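Local coordinates for BluB-like flavoprotein (Clostridium difficile 630, PDB 3EO8) that binds flavin mononucleotide and probably works as an oxidoreductase of the nitroreductase family, at residues V106-L119 with I129-L142. Numbering follows the deposited sequence.
With FMN (flavin mononucleotide), chain K.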
ATOM      1  N   VAL A 106      -1.652  13.431   1.327  1.00 24.73           N
ATOM      2  CA  VAL A 106      -2.554  12.306   1.325  1.00 24.49           C
ATOM      3  C   VAL A 106      -2.766  11.905   2.763  1.00 24.33           C
ATOM      4  O   VAL A 106      -1.854  11.356   3.421  1.00 23.93           O
ATOM      5  CB  VAL A 106      -2.034  11.124   0.506  1.00 24.56           C
ATOM      6  CG1 VAL A 106      -3.150  10.175   0.339  1.00 27.04           C
ATOM      7  CG2 VAL A 106      -1.550  11.603  -0.895  1.00 26.46           C
ATOM      8  N   PHE A 107      -3.964  12.222   3.256  1.00 24.18           N
ATOM      9  CA  PHE A 107      -4.379  11.846   4.608  1.00 23.44           C
ATOM     10  C   PHE A 107      -4.991  10.452   4.581  1.00 23.30           C
ATOM     11  O   PHE A 107      -5.515  10.009   3.572  1.00 23.14           O
ATOM     12  CB  PHE A 107      -5.393  12.841   5.190  1.00 23.60           C
ATOM     13  CG  PHE A 107      -4.761  14.083   5.757  1.00 23.46           C
ATOM     14  CD1 PHE A 107      -4.249  15.065   4.920  1.00 23.10           C
ATOM     15  CD2 PHE A 107      -4.645  14.254   7.124  1.00 22.88           C
ATOM     16  CE1 PHE A 107      -3.664  16.222   5.443  1.00 23.83           C
ATOM     17  CE2 PHE A 107      -4.040  15.374   7.661  1.00 24.69           C
ATOM     18  CZ  PHE A 107      -3.549  16.377   6.824  1.00 24.92           C
ATOM     19  N   THR A 108      -4.920   9.770   5.711  1.00 22.93           N
ATOM     20  CA  THR A 108      -5.400   8.407   5.818  1.00 23.68           C
ATOM     21  C   THR A 108      -5.867   8.207   7.273  1.00 23.81           C
ATOM     22  O   THR A 108      -5.780   9.118   8.093  1.00 23.96           O
ATOM     23  CB  THR A 108      -4.302   7.396   5.390  1.00 24.13           C
ATOM     24  OG1 THR A 108      -4.857   6.077   5.291  1.00 24.49           O
ATOM     25  CG2 THR A 108      -3.105   7.403   6.376  1.00 24.07           C
ATOM     26  N   LYS A 109      -6.444   7.058   7.557  1.00 23.65           N
ATOM     27  CA  LYS A 109      -6.859   6.694   8.883  1.00 24.67           C
ATOM     28  C   LYS A 109      -6.618   5.200   9.134  1.00 25.85           C
ATOM     29  O   LYS A 109      -6.446   4.408   8.186  1.00 25.51           O
ATOM     30  CB  LYS A 109      -8.322   7.069   9.107  1.00 24.71           C
ATOM     31  CG  LYS A 109      -9.335   6.310   8.250  1.00 25.59           C
ATOM     32  CD  LYS A 109     -10.778   6.600   8.665  1.00 26.00           C
ATOM     33  CE  LYS A 109     -11.735   5.988   7.622  1.00 28.63           C
ATOM     34  NZ  LYS A 109     -13.162   5.860   8.050  1.00 27.96           N
ATOM     35  N   VAL A 110      -6.575   4.817  10.408  1.00 26.47           N
ATOM     36  CA  VAL A 110      -6.280   3.437  10.767  1.00 27.67           C
ATOM     37  C   VAL A 110      -7.411   2.522  10.326  1.00 27.91           C
ATOM     38  O   VAL A 110      -8.581   2.885  10.416  1.00 29.59           O
ATOM     39  CB  VAL A 110      -6.044   3.273  12.301  1.00 27.90           C
ATOM     40  CG1 VAL A 110      -5.980   1.799  12.673  1.00 30.56           C
ATOM     41  CG2 VAL A 110      -4.790   3.978  12.726  1.00 30.12           C
ATOM     42  N   TYR A 111      -7.055   1.360   9.801  1.00 28.38           N
ATOM     43  CA  TYR A 111      -8.002   0.293   9.468  1.00 27.91           C
ATOM     44  C   TYR A 111      -7.687  -0.893  10.364  1.00 27.23           C
ATOM     45  O   TYR A 111      -6.589  -1.425  10.312  1.00 26.40           O
ATOM     46  CB  TYR A 111      -7.876  -0.107   8.007  1.00 28.84           C
ATOM     47  CG  TYR A 111      -8.647  -1.342   7.659  1.00 29.73           C
ATOM     48  CD1 TYR A 111     -10.025  -1.379   7.801  1.00 30.41           C
ATOM     49  CD2 TYR A 111      -8.014  -2.480   7.185  1.00 29.87           C
ATOM     50  CE1 TYR A 111     -10.739  -2.519   7.490  1.00 30.10           C
ATOM     51  CE2 TYR A 111      -8.723  -3.594   6.858  1.00 30.09           C
ATOM     52  CZ  TYR A 111     -10.101  -3.609   7.028  1.00 30.12           C
ATOM     53  OH  TYR A 111     -10.811  -4.750   6.722  1.00 30.68           O
ATOM     54  N   ASN A 112      -8.639  -1.268  11.220  1.00 26.63           N
ATOM     55  CA  ASN A 112      -8.491  -2.444  12.083  1.00 27.21           C
ATOM     56  C   ASN A 112      -8.918  -3.663  11.253  1.00 26.91           C
ATOM     57  O   ASN A 112     -10.095  -3.795  10.910  1.00 27.46           O
ATOM     58  CB  ASN A 112      -9.343  -2.294  13.347  1.00 27.93           C
ATOM     59  CG  ASN A 112      -8.800  -1.246  14.302  1.00 28.98           C
ATOM     60  OD1 ASN A 112      -7.582  -0.965  14.344  1.00 33.31           O
ATOM     61  ND2 ASN A 112      -9.697  -0.646  15.068  1.00 30.59           N
ATOM     62  N   PRO A 113      -7.960  -4.526  10.878  1.00 26.06           N
ATOM     63  CA  PRO A 113      -8.217  -5.562   9.874  1.00 27.00           C
ATOM     64  C   PRO A 113      -8.921  -6.777  10.467  1.00 27.58           C
ATOM     65  O   PRO A 113      -9.146  -6.820  11.664  1.00 27.73           O
ATOM     66  CB  PRO A 113      -6.803  -5.933   9.400  1.00 26.77           C
ATOM     67  CG  PRO A 113      -5.952  -5.721  10.656  1.00 25.90           C
ATOM     68  CD  PRO A 113      -6.571  -4.563  11.374  1.00 26.18           C
ATOM     69  N   SER A 114      -9.243  -7.763   9.624  1.00 29.10           N
ATOM     70  CA  SER A 114      -9.886  -8.982  10.088  1.00 28.87           C
ATOM     71  C   SER A 114      -9.005  -9.651  11.095  1.00 28.67           C
ATOM     72  O   SER A 114      -7.789  -9.657  10.948  1.00 28.44           O
ATOM     73  CB  SER A 114     -10.120  -9.926   8.914  1.00 29.75           C
ATOM     74  OG  SER A 114     -10.645  -9.176   7.824  1.00 31.91           O
ATOM     75  N   GLY A 115      -9.613 -10.213  12.133  1.00 27.58           N
ATOM     76  CA  GLY A 115      -8.890 -10.787  13.234  1.00 27.50           C
ATOM     77  C   GLY A 115      -8.856  -9.847  14.423  1.00 26.77           C
ATOM     78  O   GLY A 115      -8.823 -10.281  15.558  1.00 26.13           O
ATOM     79  N   TYR A 116      -8.880  -8.546  14.171  1.00 26.85           N
ATOM     80  CA  TYR A 116      -8.706  -7.575  15.247  1.00 26.48           C
ATOM     81  C   TYR A 116      -9.804  -7.630  16.291  1.00 25.73           C
ATOM     82  O   TYR A 116      -9.553  -7.850  17.491  1.00 24.78           O
ATOM     83  CB  TYR A 116      -8.619  -6.156  14.665  1.00 26.73           C
ATOM     84  CG  TYR A 116      -8.352  -5.100  15.702  1.00 25.28           C
ATOM     85  CD1 TYR A 116      -9.402  -4.484  16.376  1.00 26.54           C
ATOM     86  CD2 TYR A 116      -7.067  -4.725  16.039  1.00 27.99           C
ATOM     87  CE1 TYR A 116      -9.180  -3.533  17.344  1.00 25.37           C
ATOM     88  CE2 TYR A 116      -6.836  -3.741  17.015  1.00 26.90           C
ATOM     89  CZ  TYR A 116      -7.911  -3.162  17.651  1.00 28.49           C
ATOM     90  OH  TYR A 116      -7.742  -2.195  18.612  1.00 30.73           O
ATOM     91  N   TYR A 117     -11.034  -7.413  15.863  1.00 25.93           N
ATOM     92  CA  TYR A 117     -12.128  -7.413  16.830  1.00 27.01           C
ATOM     93  C   TYR A 117     -12.416  -8.809  17.403  1.00 27.16           C
ATOM     94  O   TYR A 117     -12.826  -8.959  18.544  1.00 27.59           O
ATOM     95  CB  TYR A 117     -13.361  -6.762  16.210  1.00 27.77           C
ATOM     96  CG  TYR A 117     -13.120  -5.292  15.926  1.00 28.20           C
ATOM     97  CD1 TYR A 117     -12.993  -4.376  16.962  1.00 30.69           C
ATOM     98  CD2 TYR A 117     -13.009  -4.820  14.621  1.00 29.81           C
ATOM     99  CE1 TYR A 117     -12.760  -3.017  16.700  1.00 31.20           C
ATOM    100  CE2 TYR A 117     -12.769  -3.469  14.354  1.00 28.98           C
ATOM    101  CZ  TYR A 117     -12.645  -2.586  15.401  1.00 29.81           C
ATOM    102  OH  TYR A 117     -12.429  -1.248  15.135  1.00 30.77           O
ATOM    103  N   GLU A 118     -12.197  -9.827  16.587  1.00 27.56           N
ATOM    104  CA  GLU A 118     -12.354 -11.210  17.014  1.00 26.98           C
ATOM    105  C   GLU A 118     -11.355 -11.546  18.127  1.00 27.38           C
ATOM    106  O   GLU A 118     -11.727 -12.114  19.141  1.00 27.18           O
ATOM    107  CB  GLU A 118     -12.191 -12.128  15.811  1.00 26.58           C
ATOM    108  CG  GLU A 118     -13.292 -11.934  14.730  1.00 28.02           C
ATOM    109  CD  GLU A 118     -13.019 -10.862  13.679  1.00 29.67           C
ATOM    110  OE1 GLU A 118     -11.967 -10.201  13.713  1.00 29.92           O
ATOM    111  OE2 GLU A 118     -13.876 -10.710  12.765  1.00 31.06           O
ATOM    112  N   LEU A 119     -10.090 -11.159  17.953  1.00 27.68           N
ATOM    113  CA  LEU A 119      -9.075 -11.409  18.959  1.00 27.85           C
ATOM    114  C   LEU A 119      -9.271 -10.564  20.209  1.00 28.23           C
ATOM    115  O   LEU A 119      -9.080 -11.062  21.311  1.00 28.26           O
ATOM    116  CB  LEU A 119      -7.677 -11.210  18.378  1.00 27.89           C
ATOM    117  CG  LEU A 119      -7.227 -12.307  17.411  1.00 28.27           C
ATOM    118  CD1 LEU A 119      -5.946 -11.889  16.728  1.00 28.47           C
ATOM    119  CD2 LEU A 119      -7.043 -13.627  18.140  1.00 30.21           C
ATOM    120  N   ILE A 129      -2.322  -9.557  18.613  1.00 29.40           N
ATOM    121  CA  ILE A 129      -3.095  -8.642  17.782  1.00 29.17           C
ATOM    122  C   ILE A 129      -2.157  -7.733  16.961  1.00 28.85           C
ATOM    123  O   ILE A 129      -2.422  -7.403  15.778  1.00 27.46           O
ATOM    124  CB  ILE A 129      -4.087  -7.805  18.622  1.00 29.72           C
ATOM    125  CG1 ILE A 129      -5.067  -8.730  19.371  1.00 30.43           C
ATOM    126  CG2 ILE A 129      -4.877  -6.856  17.708  1.00 28.68           C
ATOM    127  CD1 ILE A 129      -5.944  -8.008  20.389  1.00 31.68           C
ATOM    128  N   ASP A 130      -1.049  -7.328  17.572  1.00 28.25           N
ATOM    129  CA  ASP A 130      -0.075  -6.475  16.887  1.00 28.76           C
ATOM    130  C   ASP A 130       0.431  -7.090  15.582  1.00 28.38           C
ATOM    131  O   ASP A 130       0.744  -6.365  14.626  1.00 27.71           O
ATOM    132  CB  ASP A 130       1.129  -6.192  17.780  1.00 29.57           C
ATOM    133  CG  ASP A 130       0.831  -5.183  18.865  1.00 32.54           C
ATOM    134  OD1 ASP A 130      -0.203  -4.468  18.789  1.00 33.11           O
ATOM    135  OD2 ASP A 130       1.647  -5.131  19.822  1.00 38.08           O
ATOM    136  N   LYS A 131       0.510  -8.419  15.545  1.00 27.33           N
ATOM    137  CA  LYS A 131       0.998  -9.122  14.351  1.00 27.49           C
ATOM    138  C   LYS A 131       0.154  -8.862  13.110  1.00 26.60           C
ATOM    139  O   LYS A 131       0.684  -8.889  11.999  1.00 26.90           O
ATOM    140  CB  LYS A 131       1.089 -10.616  14.600  1.00 27.36           C
ATOM    141  CG  LYS A 131       2.088 -10.958  15.731  1.00 28.61           C
ATOM    142  CD  LYS A 131       2.227 -12.442  15.980  1.00 29.34           C
ATOM    143  CE  LYS A 131       3.201 -12.690  17.129  1.00 30.89           C
ATOM    144  NZ  LYS A 131       3.274 -14.148  17.473  1.00 36.17           N
ATOM    145  N   LEU A 132      -1.141  -8.573  13.271  1.00 26.37           N
ATOM    146  CA  LEU A 132      -1.961  -8.203  12.102  1.00 26.15           C
ATOM    147  C   LEU A 132      -1.431  -6.946  11.426  1.00 26.58           C
ATOM    148  O   LEU A 132      -1.590  -6.766  10.210  1.00 25.70           O
ATOM    149  CB  LEU A 132      -3.446  -8.024  12.487  1.00 26.34           C
ATOM    150  CG  LEU A 132      -4.092  -9.251  13.172  1.00 26.22           C
ATOM    151  CD1 LEU A 132      -5.442  -8.921  13.798  1.00 26.96           C
ATOM    152  CD2 LEU A 132      -4.183 -10.412  12.157  1.00 26.86           C
ATOM    153  N   PHE A 133      -0.806  -6.059  12.212  1.00 25.69           N
ATOM    154  CA  PHE A 133      -0.413  -4.767  11.699  1.00 25.33           C
ATOM    155  C   PHE A 133       0.973  -4.718  11.053  1.00 25.94           C
ATOM    156  O   PHE A 133       1.276  -3.740  10.359  1.00 24.65           O
ATOM    157  CB  PHE A 133      -0.526  -3.708  12.783  1.00 25.69           C
ATOM    158  CG  PHE A 133      -1.938  -3.401  13.176  1.00 25.42           C
ATOM    159  CD1 PHE A 133      -2.686  -2.503  12.447  1.00 26.74           C
ATOM    160  CD2 PHE A 133      -2.507  -3.980  14.313  1.00 28.38           C
ATOM    161  CE1 PHE A 133      -3.979  -2.208  12.794  1.00 26.59           C
ATOM    162  CE2 PHE A 133      -3.817  -3.683  14.673  1.00 29.54           C
ATOM    163  CZ  PHE A 133      -4.547  -2.792  13.896  1.00 27.77           C
ATOM    164  N   ILE A 134       1.794  -5.762  11.224  1.00 25.53           N
ATOM    165  CA  ILE A 134       3.092  -5.809  10.524  1.00 25.22           C
ATOM    166  C   ILE A 134       2.902  -5.827   8.991  1.00 25.18           C
ATOM    167  O   ILE A 134       3.823  -5.520   8.252  1.00 24.38           O
ATOM    168  CB  ILE A 134       4.020  -6.967  11.003  1.00 25.39           C
ATOM    169  CG1 ILE A 134       3.513  -8.342  10.572  1.00 24.60           C
ATOM    170  CG2 ILE A 134       4.244  -6.910  12.488  1.00 24.80           C
ATOM    171  CD1 ILE A 134       4.584  -9.452  10.807  1.00 25.73           C
ATOM    172  N   ARG A 135       1.719  -6.235   8.532  1.00 25.22           N
ATOM    173  CA  ARG A 135       1.377  -6.173   7.116  1.00 25.35           C
ATOM    174  C   ARG A 135       0.247  -5.177   6.885  1.00 25.02           C
ATOM    175  O   ARG A 135      -0.367  -5.185   5.828  1.00 26.22           O
ATOM    176  CB  ARG A 135       1.018  -7.567   6.588  1.00 25.92           C
ATOM    177  CG  ARG A 135      -0.151  -8.215   7.235  1.00 24.73           C
ATOM    178  CD  ARG A 135       0.226  -9.077   8.428  1.00 25.53           C
ATOM    179  NE  ARG A 135       1.042 -10.209   8.023  1.00 25.58           N
ATOM    180  CZ  ARG A 135       1.553 -11.114   8.849  1.00 25.61           C
ATOM    181  NH1 ARG A 135       1.304 -11.072  10.157  1.00 24.73           N
ATOM    182  NH2 ARG A 135       2.276 -12.125   8.368  1.00 24.03           N
ATOM    183  N   ASN A 136       0.078  -4.257   7.837  1.00 25.03           N
ATOM    184  CA  ASN A 136      -0.909  -3.163   7.768  1.00 24.99           C
ATOM    185  C   ASN A 136      -1.785  -3.097   6.496  1.00 24.63           C
ATOM    186  O   ASN A 136      -1.476  -2.371   5.546  1.00 24.59           O
ATOM    187  CB  ASN A 136      -0.202  -1.816   7.984  1.00 24.55           C
ATOM    188  CG  ASN A 136      -1.093  -0.799   8.602  1.00 25.97           C
ATOM    189  OD1 ASN A 136      -2.223  -0.594   8.145  1.00 26.65           O
ATOM    190  ND2 ASN A 136      -0.635  -0.192   9.686  1.00 25.65           N
ATOM    191  N   PRO A 137      -2.889  -3.881   6.469  1.00 24.79           N
ATOM    192  CA  PRO A 137      -3.823  -3.830   5.335  1.00 25.31           C
ATOM    193  C   PRO A 137      -4.373  -2.423   5.017  1.00 24.20           C
ATOM    194  O   PRO A 137      -4.573  -2.075   3.845  1.00 24.09           O
ATOM    195  CB  PRO A 137      -4.883  -4.871   5.722  1.00 25.19           C
ATOM    196  CG  PRO A 137      -4.115  -5.865   6.590  1.00 27.02           C
ATOM    197  CD  PRO A 137      -3.267  -4.929   7.436  1.00 25.47           C
ATOM    198  N   GLY A 138      -4.542  -1.571   6.030  1.00 24.43           N
ATOM    199  CA  GLY A 138      -4.931  -0.172   5.771  1.00 24.79           C
ATOM    200  C   GLY A 138      -3.954   0.576   4.880  1.00 24.14           C
ATOM    201  O   GLY A 138      -4.339   1.387   4.028  1.00 25.05           O
HETATM  202  N   MSE A 139      -2.683   0.314   5.086  1.00 24.18           N
HETATM  203  CA  MSE A 139      -1.659   0.976   4.344  1.00 24.30           C
HETATM  204  C   MSE A 139      -1.403   0.311   3.023  1.00 24.25           C
HETATM  205  O   MSE A 139      -1.032   0.995   2.050  1.00 24.18           O
HETATM  206  CB  MSE A 139      -0.402   1.151   5.173  1.00 24.31           C
HETATM  207  CG  MSE A 139      -0.663   2.033   6.372  1.00 25.70           C
HETATM  208 SE   MSE A 139      -1.433   3.804   5.963  0.75 22.86          SE
HETATM  209  CE  MSE A 139      -2.987   3.651   7.082  1.00 24.26           C
ATOM    210  N   GLN A 140      -1.661  -0.999   2.942  1.00 24.48           N
ATOM    211  CA  GLN A 140      -1.706  -1.611   1.636  1.00 24.66           C
ATOM    212  C   GLN A 140      -2.785  -0.941   0.791  1.00 23.97           C
ATOM    213  O   GLN A 140      -2.593  -0.672  -0.397  1.00 24.34           O
ATOM    214  CB  GLN A 140      -1.989  -3.103   1.737  1.00 25.08           C
ATOM    215  CG  GLN A 140      -0.919  -3.949   2.378  1.00 25.09           C
ATOM    216  CD  GLN A 140      -1.188  -5.429   2.203  1.00 26.09           C
ATOM    217  OE1 GLN A 140      -1.547  -5.859   1.137  1.00 22.58           O
ATOM    218  NE2 GLN A 140      -1.013  -6.203   3.261  1.00 23.11           N
ATOM    219  N   SER A 141      -3.945  -0.686   1.403  1.00 23.83           N
ATOM    220  CA  SER A 141      -5.059  -0.022   0.727  1.00 23.39           C
ATOM    221  C   SER A 141      -4.651   1.380   0.271  1.00 22.43           C
ATOM    222  O   SER A 141      -4.905   1.778  -0.882  1.00 22.69           O
ATOM    223  CB  SER A 141      -6.285   0.070   1.645  1.00 22.90           C
ATOM    224  OG  SER A 141      -6.712  -1.225   2.108  1.00 21.94           O
ATOM    225  N   LEU A 142      -4.034   2.145   1.162  1.00 23.05           N
ATOM    226  CA  LEU A 142      -3.574   3.497   0.788  1.00 24.00           C
ATOM    227  C   LEU A 142      -2.613   3.471  -0.404  1.00 24.02           C
ATOM    228  O   LEU A 142      -2.733   4.272  -1.362  1.00 23.37           O
ATOM    229  CB  LEU A 142      -2.904   4.182   1.981  1.00 23.78           C
ATOM    230  CG  LEU A 142      -2.530   5.647   1.745  1.00 24.51           C
ATOM    231  CD1 LEU A 142      -3.814   6.482   1.496  1.00 24.94           C
ATOM    232  CD2 LEU A 142      -1.746   6.225   2.911  1.00 23.35           C
TER
HETATM  233  N1  FMN K 500     -11.888  -8.995  -0.021  1.00 25.37           N
HETATM  234  C2  FMN K 500     -12.273 -10.195   0.529  1.00 24.92           C
HETATM  235  O2  FMN K 500     -13.298 -10.755   0.122  1.00 25.37           O
HETATM  236  N3  FMN K 500     -11.526 -10.776   1.536  1.00 23.45           N
HETATM  237  C4  FMN K 500     -10.387 -10.166   2.023  1.00 25.64           C
HETATM  238  O4  FMN K 500      -9.686 -10.775   2.836  1.00 25.71           O
HETATM  239  C4A FMN K 500      -9.999  -8.935   1.503  1.00 24.71           C
HETATM  240  N5  FMN K 500      -8.876  -8.262   1.944  1.00 25.21           N
HETATM  241  C5A FMN K 500      -8.473  -7.074   1.387  1.00 23.86           C
HETATM  242  C6  FMN K 500      -7.292  -6.441   1.802  1.00 25.06           C
HETATM  243  C7  FMN K 500      -6.905  -5.225   1.246  1.00 24.68           C
HETATM  244  C7M FMN K 500      -5.504  -4.751   1.537  1.00 25.56           C
HETATM  245  C8  FMN K 500      -7.630  -4.684   0.192  1.00 25.58           C
HETATM  246  C8M FMN K 500      -7.011  -3.620  -0.708  1.00 24.93           C
HETATM  247  C9  FMN K 500      -8.808  -5.322  -0.234  1.00 23.76           C
HETATM  248  C9A FMN K 500      -9.218  -6.523   0.330  1.00 23.14           C
HETATM  249  N10 FMN K 500     -10.378  -7.147  -0.064  1.00 23.31           N
HETATM  250  C10 FMN K 500     -10.748  -8.370   0.464  1.00 26.04           C
HETATM  251  C1' FMN K 500     -11.282  -6.537  -1.100  1.00 23.62           C
HETATM  252  C2' FMN K 500     -12.233  -5.453  -0.571  1.00 22.08           C
HETATM  253  O2' FMN K 500     -13.321  -6.033   0.200  1.00 24.50           O
HETATM  254  C3' FMN K 500     -12.800  -4.635  -1.755  1.00 23.30           C
HETATM  255  O3' FMN K 500     -11.753  -3.978  -2.442  1.00 23.76           O
HETATM  256  C4' FMN K 500     -13.823  -3.566  -1.333  1.00 23.15           C
HETATM  257  O4' FMN K 500     -14.954  -4.103  -0.698  1.00 23.82           O
HETATM  258  C5' FMN K 500     -14.355  -2.820  -2.547  1.00 23.88           C
HETATM  259  O5' FMN K 500     -14.939  -3.691  -3.480  1.00 24.77           O
HETATM  260  P   FMN K 500     -14.345  -3.720  -4.988  1.00 26.21           P
HETATM  261  O1P FMN K 500     -15.127  -4.731  -5.795  1.00 24.29           O
HETATM  262  O2P FMN K 500     -12.886  -4.095  -4.855  1.00 22.25           O
HETATM  263  O3P FMN K 500     -14.497  -2.362  -5.613  1.00 26.10           O
HETATM  264  O   HOH W   1      -4.406  -2.126   8.805  1.00 13.31           O
HETATM  265  O   HOH W   2      -4.140   1.035   9.297  1.00 14.08           O
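Phe133 and Tyr116 meet rim to rim, their planes 82° apart and CE2 of Phe133 3.7 Å from CD2 of Tyr116. Neither ring lies over the other: one face of Tyr116 takes CG of Asn112 over its centre, while the edge of Phe133 receives OD1 of Asn112, 3.6 Å from CZ. That amide is held by its other end, ND2 bonding Tyr117 OH almost straight. Pro113 crosses Phe133 at about a right angle and sets CB 3.9 Å from CG of Pro137; Pro113 opens a type II turn, and Pro137 suits a helix's first turn, where no backbone N-H is needed. Leu132 (chi1 -56°, CG anti to the carbonyl carbon) sends CD1 to 3.6 Å from C of Gly115, where a side chain would crowd it; the positive phi independently favours glycine. Gly138 likewise leaves room for CB of Tyr111, 3.7 Å from its CA. A water bridges Tyr111 O, Asn136 OD1 and Gly138 N. Asn136, N-cap of helix 137-155, also accepts from Met139 N, above its carbonyl plane. Leu142 packs on Val106 and Thr108, whose OG1 bonds Asn45 O. Helices 116-121 and 126-133 link strand 102-108 to helix 137-155, whose Pro137, Gln140 and Ser141 lie beside the methyl groups of an FMN bonded by the second subunit, the interface site characteristic of dimeric nitroreductases.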